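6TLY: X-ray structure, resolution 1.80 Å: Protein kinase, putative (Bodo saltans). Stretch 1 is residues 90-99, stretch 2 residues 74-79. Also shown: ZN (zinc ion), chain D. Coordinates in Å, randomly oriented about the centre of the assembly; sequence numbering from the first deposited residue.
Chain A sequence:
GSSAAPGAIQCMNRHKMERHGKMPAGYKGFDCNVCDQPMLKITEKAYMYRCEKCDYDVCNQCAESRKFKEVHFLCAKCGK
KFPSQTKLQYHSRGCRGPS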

# COMPACT_ATOMS: atom_id res chain seq x y z
N TYR A 90 3.32 -13.82 -0.94
CA TYR A 90 4.23 -13.63 0.20
C TYR A 90 3.42 -13.71 1.51
O TYR A 90 3.84 -14.40 2.43
CB TYR A 90 4.94 -12.27 0.16
CG TYR A 90 5.89 -12.06 -0.99
CD1 TYR A 90 6.58 -13.13 -1.55
CD2 TYR A 90 6.18 -10.79 -1.46
CE1 TYR A 90 7.49 -12.94 -2.59
CE2 TYR A 90 7.07 -10.59 -2.50
CZ TYR A 90 7.74 -11.66 -3.05
OH TYR A 90 8.62 -11.44 -4.09
N HIS A 91 2.24 -13.07 1.56
CA HIS A 91 1.38 -13.11 2.74
C HIS A 91 0.92 -14.54 3.05
O HIS A 91 1.01 -14.97 4.20
CB HIS A 91 0.12 -12.21 2.52
CG HIS A 91 -0.98 -12.40 3.53
ND1 HIS A 91 -0.95 -11.77 4.76
CD2 HIS A 91 -2.10 -13.16 3.47
CE1 HIS A 91 -2.06 -12.13 5.39
NE2 HIS A 91 -2.79 -12.97 4.64
N SER A 92 0.35 -15.22 2.05
CA SER A 92 -0.23 -16.54 2.16
C SER A 92 0.72 -17.61 2.71
O SER A 92 0.28 -18.49 3.46
CB SER A 92 -0.82 -16.97 0.81
OG SER A 92 -1.73 -18.05 0.99
N ARG A 93 2.01 -17.51 2.41
CA ARG A 93 3.02 -18.45 2.90
C ARG A 93 3.02 -18.51 4.44
O ARG A 93 3.13 -19.59 5.02
CB ARG A 93 4.40 -18.02 2.38
CG ARG A 93 5.54 -18.92 2.84
CD ARG A 93 5.94 -19.94 1.80
NE ARG A 93 6.35 -19.31 0.55
CZ ARG A 93 6.50 -19.95 -0.61
NH1 ARG A 93 6.28 -21.26 -0.68
NH2 ARG A 93 6.86 -19.29 -1.70
N GLY A 94 2.79 -17.36 5.08
CA GLY A 94 2.76 -17.24 6.53
C GLY A 94 1.39 -17.06 7.14
O GLY A 94 1.30 -16.80 8.34
N CYS A 95 0.31 -17.22 6.37
CA CYS A 95 -1.05 -17.04 6.89
C CYS A 95 -1.82 -18.32 7.01
O CYS A 95 -1.99 -19.05 6.04
CB CYS A 95 -1.83 -16.01 6.08
SG CYS A 95 -3.51 -15.70 6.72
N ARG A 96 -2.33 -18.59 8.21
CA ARG A 96 -3.23 -19.71 8.50
C ARG A 96 -4.59 -19.23 9.02
O ARG A 96 -5.39 -20.05 9.48
CB ARG A 96 -2.62 -20.67 9.53
CG ARG A 96 -1.21 -21.08 9.17
CD ARG A 96 -1.14 -22.39 8.42
NE ARG A 96 0.26 -22.82 8.29
CZ ARG A 96 0.95 -23.45 9.23
NH1 ARG A 96 0.38 -23.75 10.40
NH2 ARG A 96 2.22 -23.76 9.04
N GLY A 97 -4.83 -17.93 9.01
CA GLY A 97 -6.06 -17.34 9.50
C GLY A 97 -5.83 -15.95 10.05
O GLY A 97 -4.71 -15.43 10.03
N PRO A 98 -6.90 -15.32 10.53
CA PRO A 98 -6.78 -13.95 11.05
C PRO A 98 -5.86 -13.81 12.27
O PRO A 98 -5.82 -14.69 13.11
CB PRO A 98 -8.22 -13.57 11.39
CG PRO A 98 -8.96 -14.87 11.51
CD PRO A 98 -8.29 -15.81 10.57
N SER A 99 -5.12 -12.69 12.35
CA SER A 99 -4.22 -12.44 13.47
C SER A 99 -5.00 -12.03 14.72
O SER A 99 -5.74 -11.05 14.68
CB SER A 99 -3.21 -11.36 13.11
OG SER A 99 -2.22 -11.86 12.22
ZN ZN D . -4.26 -14.13 5.15
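Stretch 2 74-79: LCAKCG

Stretch 2 is an irregular turn that packs against a helical segment and the loop that follows it. The helix of stretch 1 begins earlier in the chain and includes Tyr-90, His-91 and Ser-92; from Gly-94 onward the chain is loop. The two stretches run in the same general order. Ser-92 CA lies 6.8 Å from Cys-75 CA, Gly-97 CA 4.8 Å from Lys-77 CA, and Pro-98 CA 4.8 Å from Cys-78 CA. The contact is small, burying 349 Å² over both sides.

Metal coordination joins the two stretches. Each supplies two ligands to one zinc ion. From stretch 2, Cys-75 SG lies 2.4 Å and Cys-78 SG 2.3 Å from ZN. From stretch 1, His-91 NE2 lies 1.9 Å and Cys-95 SG 2.3 Å from ZN. All four ligand side chains start out toward the opposite stretch along CA-to-CB. Sharing the metal brings His-91 NE2 to 3.3 Å from Cys-78 SG and 3.5 Å from Cys-75 SG. Both sulfurs sit at the edge of the His-91 ring, as expected when the ring binds the metal through NE2. Cys-95 SG is 3.9 Å from both Cys-75 SG and Cys-78 SG.

Hydrogen bonds within each stretch involve the ligand residues or their neighbours. In stretch 2, Gly-79 N donates to Cys-75 O at 2.9 Å, and Cys-78 N makes a weak hydrogen bond to Cys-75 SG at 3.6 Å. In stretch 1, Gly-94 N donates to His-91 O at 3.1 Å and Cys-95 N to Ser-92 O at 3.2 Å. Gly-97 N makes a weak hydrogen bond to Cys-95 SG at 3.5 Å.

The hydrogen bonds across the contact all come from Lys-77. The long side chain of Lys-77 reaches Ser-92 in the helix and Cys-95 in the loop: Lys-77 NZ donates to Cys-95 O at 2.8 Å, to Ser-92 OG at 3.0 Å and to Ser-92 O at 3.1 Å. Ser-92 O thus accepts from both Lys-77 NZ and Cys-95 N. Lys-77 has the largest area covered by the other stretch, 99 Å².

Van der Waals contacts complete the fit. Lys-77 O lies 3.7 Å from both Gly-97 CA and Pro-98 CD. Cys-78 CB is 3.9 Å from Pro-98 N and 4.5 Å from Pro-98 CD. Gly-97 has phi/psi of 149/180, angles that call for glycine; a CB here would also clash with Pro-98 CD.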

# COMPACT_ATOMS: atom_id res chain seq x y z
N LEU A 74 -7.33 -11.47 -3.03
CA LEU A 74 -7.73 -11.67 -1.64
C LEU A 74 -7.20 -12.97 -1.06
O LEU A 74 -7.21 -14.01 -1.73
CB LEU A 74 -9.27 -11.66 -1.54
CG LEU A 74 -9.94 -10.28 -1.54
CD1 LEU A 74 -10.00 -9.68 -2.92
CD2 LEU A 74 -11.37 -10.39 -1.02
N CYS A 75 -6.83 -12.92 0.22
CA CYS A 75 -6.41 -14.10 0.93
C CYS A 75 -7.65 -14.85 1.37
O CYS A 75 -8.52 -14.28 2.04
CB CYS A 75 -5.53 -13.74 2.13
SG CYS A 75 -5.11 -15.15 3.17
N ALA A 76 -7.75 -16.14 1.02
CA ALA A 76 -8.90 -16.94 1.41
C ALA A 76 -8.96 -17.16 2.92
O ALA A 76 -10.04 -17.32 3.45
CB ALA A 76 -8.86 -18.30 0.70
N LYS A 77 -7.81 -17.17 3.60
CA LYS A 77 -7.76 -17.50 5.01
C LYS A 77 -8.11 -16.34 5.96
O LYS A 77 -8.68 -16.61 7.02
CB LYS A 77 -6.39 -18.09 5.34
CG LYS A 77 -6.18 -19.39 4.56
CD LYS A 77 -4.73 -19.81 4.51
CE LYS A 77 -3.94 -19.05 3.48
NZ LYS A 77 -2.57 -19.61 3.35
N CYS A 78 -7.83 -15.08 5.58
CA CYS A 78 -8.14 -13.95 6.47
C CYS A 78 -8.98 -12.84 5.83
O CYS A 78 -9.43 -11.94 6.53
CB CYS A 78 -6.87 -13.39 7.10
SG CYS A 78 -5.77 -12.56 5.93
N GLY A 79 -9.14 -12.87 4.51
CA GLY A 79 -9.90 -11.89 3.77
C GLY A 79 -9.12 -10.66 3.33
O GLY A 79 -9.66 -9.81 2.64